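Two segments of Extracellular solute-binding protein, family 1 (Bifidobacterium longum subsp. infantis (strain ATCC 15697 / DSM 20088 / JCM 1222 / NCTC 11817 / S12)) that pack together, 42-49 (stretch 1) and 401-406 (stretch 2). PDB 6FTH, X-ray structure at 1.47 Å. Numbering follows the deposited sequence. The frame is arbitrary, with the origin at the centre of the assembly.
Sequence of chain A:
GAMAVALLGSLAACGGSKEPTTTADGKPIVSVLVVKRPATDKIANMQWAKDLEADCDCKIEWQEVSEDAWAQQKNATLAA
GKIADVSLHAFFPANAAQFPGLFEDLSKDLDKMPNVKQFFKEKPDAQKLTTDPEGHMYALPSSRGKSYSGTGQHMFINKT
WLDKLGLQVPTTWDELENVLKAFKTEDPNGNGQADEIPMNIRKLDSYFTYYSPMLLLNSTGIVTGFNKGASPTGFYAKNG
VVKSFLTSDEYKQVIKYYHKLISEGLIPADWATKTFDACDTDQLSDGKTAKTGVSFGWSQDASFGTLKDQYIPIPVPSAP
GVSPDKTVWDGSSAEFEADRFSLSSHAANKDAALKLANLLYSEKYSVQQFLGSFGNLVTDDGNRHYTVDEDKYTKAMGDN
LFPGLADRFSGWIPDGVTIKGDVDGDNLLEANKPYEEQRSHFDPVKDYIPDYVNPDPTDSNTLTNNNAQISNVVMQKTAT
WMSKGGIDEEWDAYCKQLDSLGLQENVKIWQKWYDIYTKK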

ATOM      1  N   LYS A  42      -8.485  -7.699  22.114  1.00 20.74           N
ATOM      2  CA  LYS A  42      -9.680  -6.885  22.218  1.00 19.04           C
ATOM      3  C   LYS A  42      -9.301  -5.512  22.773  1.00 17.59           C
ATOM      4  O   LYS A  42      -8.445  -5.401  23.650  1.00 18.54           O
ATOM      5  CB  LYS A  42     -10.653  -7.603  23.156  1.00 24.95           C
ATOM      6  CG  LYS A  42     -12.111  -7.254  22.970  1.00 34.65           C
ATOM      7  CD  LYS A  42     -12.324  -5.815  23.379  1.00 34.56           C
ATOM      8  CE  LYS A  42     -13.731  -5.444  23.601  1.00 34.26           C
ATOM      9  NZ  LYS A  42     -13.859  -3.993  23.502  1.00 37.70           N
ATOM     10  N   ILE A  43      -9.929  -4.455  22.249  1.00 17.12           N
ATOM     11  CA  ILE A  43      -9.590  -3.095  22.676  1.00 16.34           C
ATOM     12  C   ILE A  43      -9.839  -2.898  24.167  1.00 18.59           C
ATOM     13  O   ILE A  43      -9.072  -2.206  24.849  1.00 18.89           O
ATOM     14  CB  ILE A  43     -10.356  -2.052  21.841  1.00 20.71           C
ATOM     15  CG1 ILE A  43      -9.941  -2.138  20.384  1.00 26.87           C
ATOM     16  CG2 ILE A  43     -10.073  -0.627  22.363  1.00 24.09           C
ATOM     17  CD1 ILE A  43     -10.684  -1.135  19.480  1.00 30.40           C
ATOM     18  N   ALA A  44     -10.942  -3.447  24.683  1.00 20.42           N
ATOM     19  CA  ALA A  44     -11.240  -3.321  26.108  1.00 23.85           C
ATOM     20  C   ALA A  44     -10.105  -3.856  26.969  1.00 21.71           C
ATOM     21  O   ALA A  44      -9.952  -3.423  28.117  1.00 21.64           O
ATOM     22  CB  ALA A  44     -12.549  -4.035  26.449  1.00 28.12           C
ATOM     23  N   ASN A  45      -9.304  -4.788  26.441  1.00 21.02           N
ATOM     24  CA  ASN A  45      -8.165  -5.330  27.177  1.00 19.87           C
ATOM     25  C   ASN A  45      -6.930  -4.444  27.122  1.00 20.44           C
ATOM     26  O   ASN A  45      -5.912  -4.806  27.723  1.00 19.81           O
ATOM     27  CB  ASN A  45      -7.787  -6.723  26.656  1.00 18.52           C
ATOM     28  CG  ASN A  45      -8.794  -7.782  27.059  1.00 21.86           C
ATOM     29  OD1 ASN A  45      -9.573  -7.579  27.992  1.00 23.82           O
ATOM     30  ND2 ASN A  45      -8.795  -8.905  26.346  1.00 24.07           N
ATOM     31  N   MET A  46      -6.966  -3.310  26.422  1.00 19.11           N
ATOM     32  CA  MET A  46      -5.786  -2.469  26.261  1.00 17.32           C
ATOM     33  C   MET A  46      -5.812  -1.312  27.251  1.00 14.48           C
ATOM     34  O   MET A  46      -6.783  -0.554  27.298  1.00 16.74           O
ATOM     35  CB  MET A  46      -5.741  -1.923  24.835  1.00 17.10           C
ATOM     36  CG  MET A  46      -5.640  -3.021  23.782  1.00 16.92           C
ATOM     37  SD  MET A  46      -5.824  -2.338  22.117  1.00 16.70           S
ATOM     38  CE  MET A  46      -5.977  -3.828  21.130  1.00 15.27           C
ATOM     39  N   GLN A  47      -4.729  -1.175  28.028  1.00 17.36           N
ATOM     40  CA  GLN A  47      -4.659  -0.117  29.031  1.00 18.69           C
ATOM     41  C   GLN A  47      -4.847   1.266  28.417  1.00 19.17           C
ATOM     42  O   GLN A  47      -5.583   2.097  28.961  1.00 19.18           O
ATOM     43  CB  GLN A  47      -3.338  -0.197  29.793  1.00 21.83           C
ATOM     44  CG  GLN A  47      -3.200   0.855  30.882  1.00 22.66           C
ATOM     45  CD  GLN A  47      -4.207   0.642  31.993  1.00 26.65           C
ATOM     46  OE1 GLN A  47      -4.284  -0.445  32.558  1.00 31.34           O
ATOM     47  NE2 GLN A  47      -5.002   1.660  32.288  1.00 24.99           N
ATOM     48  N   TRP A  48      -4.178   1.539  27.291  1.00 19.28           N
ATOM     49  CA  TRP A  48      -4.297   2.870  26.701  1.00 16.34           C
ATOM     50  C   TRP A  48      -5.740   3.200  26.375  1.00 15.84           C
ATOM     51  O   TRP A  48      -6.136   4.370  26.438  1.00 14.93           O
ATOM     52  CB  TRP A  48      -3.400   3.011  25.461  1.00 15.24           C
ATOM     53  CG  TRP A  48      -3.787   2.142  24.292  1.00 14.34           C
ATOM     54  CD1 TRP A  48      -3.215   0.961  23.948  1.00 15.33           C
ATOM     55  CD2 TRP A  48      -4.823   2.380  23.333  1.00 14.01           C
ATOM     56  NE1 TRP A  48      -3.830   0.437  22.841  1.00 16.84           N
ATOM     57  CE2 TRP A  48      -4.816   1.294  22.438  1.00 14.00           C
ATOM     58  CE3 TRP A  48      -5.750   3.414  23.134  1.00 13.75           C
ATOM     59  CZ2 TRP A  48      -5.716   1.199  21.367  1.00 14.24           C
ATOM     60  CZ3 TRP A  48      -6.639   3.322  22.070  1.00 14.31           C
ATOM     61  CH2 TRP A  48      -6.621   2.213  21.213  1.00 13.93           C
ATOM     62  N   ALA A  49      -6.547   2.190  26.020  1.00 15.69           N
ATOM     63  CA  ALA A  49      -7.937   2.450  25.675  1.00 16.46           C
ATOM     64  C   ALA A  49      -8.759   2.794  26.916  1.00 18.32           C
ATOM     65  O   ALA A  49      -9.718   3.580  26.835  1.00 19.20           O
ATOM     66  CB  ALA A  49      -8.541   1.257  24.946  1.00 16.18           C
ATOM     67  N   LEU A 401      -2.406 -11.293  20.334  1.00 20.26           N
ATOM     68  CA  LEU A 401      -2.789 -10.467  21.467  1.00 23.29           C
ATOM     69  C   LEU A 401      -2.069  -9.128  21.420  1.00 16.78           C
ATOM     70  O   LEU A 401      -1.696  -8.566  22.455  1.00 19.58           O
ATOM     71  CB  LEU A 401      -2.508 -11.185  22.786  1.00 22.08           C
ATOM     72  CG  LEU A 401      -3.376 -12.418  23.038  1.00 27.03           C
ATOM     73  CD1 LEU A 401      -2.808 -13.224  24.216  1.00 28.99           C
ATOM     74  CD2 LEU A 401      -4.801 -11.998  23.301  1.00 26.88           C
ATOM     75  N   PHE A 402      -1.890  -8.570  20.225  1.00 18.39           N
ATOM     76  CA  PHE A 402      -1.192  -7.293  20.140  1.00 16.68           C
ATOM     77  C   PHE A 402      -1.991  -6.237  20.901  1.00 16.22           C
ATOM     78  O   PHE A 402      -3.191  -6.080  20.644  1.00 15.98           O
ATOM     79  CB  PHE A 402      -0.969  -6.839  18.703  1.00 19.25           C
ATOM     80  CG  PHE A 402      -0.012  -5.686  18.609  1.00 16.83           C
ATOM     81  CD1 PHE A 402       1.347  -5.890  18.812  1.00 16.69           C
ATOM     82  CD2 PHE A 402      -0.462  -4.405  18.360  1.00 16.26           C
ATOM     83  CE1 PHE A 402       2.245  -4.830  18.754  1.00 18.03           C
ATOM     84  CE2 PHE A 402       0.439  -3.335  18.311  1.00 17.12           C
ATOM     85  CZ  PHE A 402       1.794  -3.559  18.509  1.00 17.55           C
ATOM     86  N   PRO A 403      -1.359  -5.479  21.841  1.00 17.11           N
ATOM     87  CA  PRO A 403      -2.111  -4.545  22.690  1.00 15.22           C
ATOM     88  C   PRO A 403      -2.236  -3.150  22.095  1.00 14.00           C
ATOM     89  O   PRO A 403      -2.183  -2.138  22.808  1.00 15.60           O
ATOM     90  CB  PRO A 403      -1.276  -4.516  23.970  1.00 16.35           C
ATOM     91  CG  PRO A 403       0.141  -4.598  23.429  1.00 17.16           C
ATOM     92  CD  PRO A 403       0.045  -5.595  22.277  1.00 18.65           C
ATOM     93  N   GLY A 404      -2.481  -3.112  20.800  1.00 18.04           N
ATOM     94  CA  GLY A 404      -2.775  -1.873  20.118  1.00 16.36           C
ATOM     95  C   GLY A 404      -3.416  -2.152  18.782  1.00 16.92           C
ATOM     96  O   GLY A 404      -3.768  -3.286  18.461  1.00 16.55           O
ATOM     97  N   LEU A 405      -3.586  -1.091  18.009  1.00 13.53           N
ATOM     98  CA  LEU A 405      -4.169  -1.205  16.685  1.00 13.10           C
ATOM     99  C   LEU A 405      -3.122  -1.319  15.586  1.00 14.96           C
ATOM    100  O   LEU A 405      -3.468  -1.675  14.454  1.00 13.37           O
ATOM    101  CB  LEU A 405      -5.053   0.018  16.422  1.00 13.34           C
ATOM    102  CG  LEU A 405      -6.129   0.299  17.488  1.00 13.50           C
ATOM    103  CD1 LEU A 405      -6.990   1.475  17.134  1.00 14.65           C
ATOM    104  CD2 LEU A 405      -7.014  -0.926  17.704  1.00 17.29           C
ATOM    105  N   ALA A 406      -1.863  -1.036  15.896  1.00 14.50           N
ATOM    106  CA  ALA A 406      -0.716  -1.167  14.965  1.00 15.67           C
ATOM    107  C   ALA A 406      -0.948  -0.273  13.743  1.00 14.32           C
ATOM    108  O   ALA A 406      -1.449   0.857  13.900  1.00 15.21           O
ATOM    109  CB  ALA A 406      -0.421  -2.617  14.679  1.00 16.07           C
TER

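Stretch 1 begins with a short 3-10 segment, residues 43-45, and passes through Met-46 into a helix that starts at Gln-47. The 3-10 turn is held by backbone hydrogen bonds spanning three residues: Asn-45 N to Lys-42 O (3.0 Å) and Met-46 N to Ile-43 O (2.9 Å). Met-46 occupies the N-cap position, and its carbonyl O accepts a weak bond from Ala-49 N at 3.0 Å. Stretch 2 has no regular helix or strand; its one internal backbone bond, from Gly-404 N to Phe-402 O (3.1 Å), is weak. The two backbones come nearest at Met-46 and Pro-403, whose CA atoms lie 5.5 Å apart, although at least 355 residues of sequence separate any touching pair.

Met-46 points toward stretch 2, and its long, unbranched side chain lies along the irregular backbone. SD is 3.7 Å from Pro-403 C, while CE sits 3.6 Å from Phe-402 O and 3.5 Å from Gly-404 O. These are van der Waals contacts, which a flexible thioether can make with an uneven surface.

Trp-48 supplies the single hydrogen bond between the stretches. Its indole NE1 donates to Pro-403 O at 3.1 Å, with an N-H...O angle of 136°, so the bond is noticeably bent. The carbonyl lies at the ring edge, near its plane, where an indole N-H can reach it. Bonding matters here because both residues are buried, and an unpaired polar group would be costly. Gly-404 CA also approaches this edge, 3.7 Å from NE1.

Leu-405 completes the apolar part of the contact. Its CB bond points sideways, but the end of the side chain comes nearer, placing CG 4.0 Å from Trp-48 CZ2 and CD2 4.1 Å from Ile-43 CD1. Branched aliphatic groups suit this setting, filling space beside the indole without requiring polar partners.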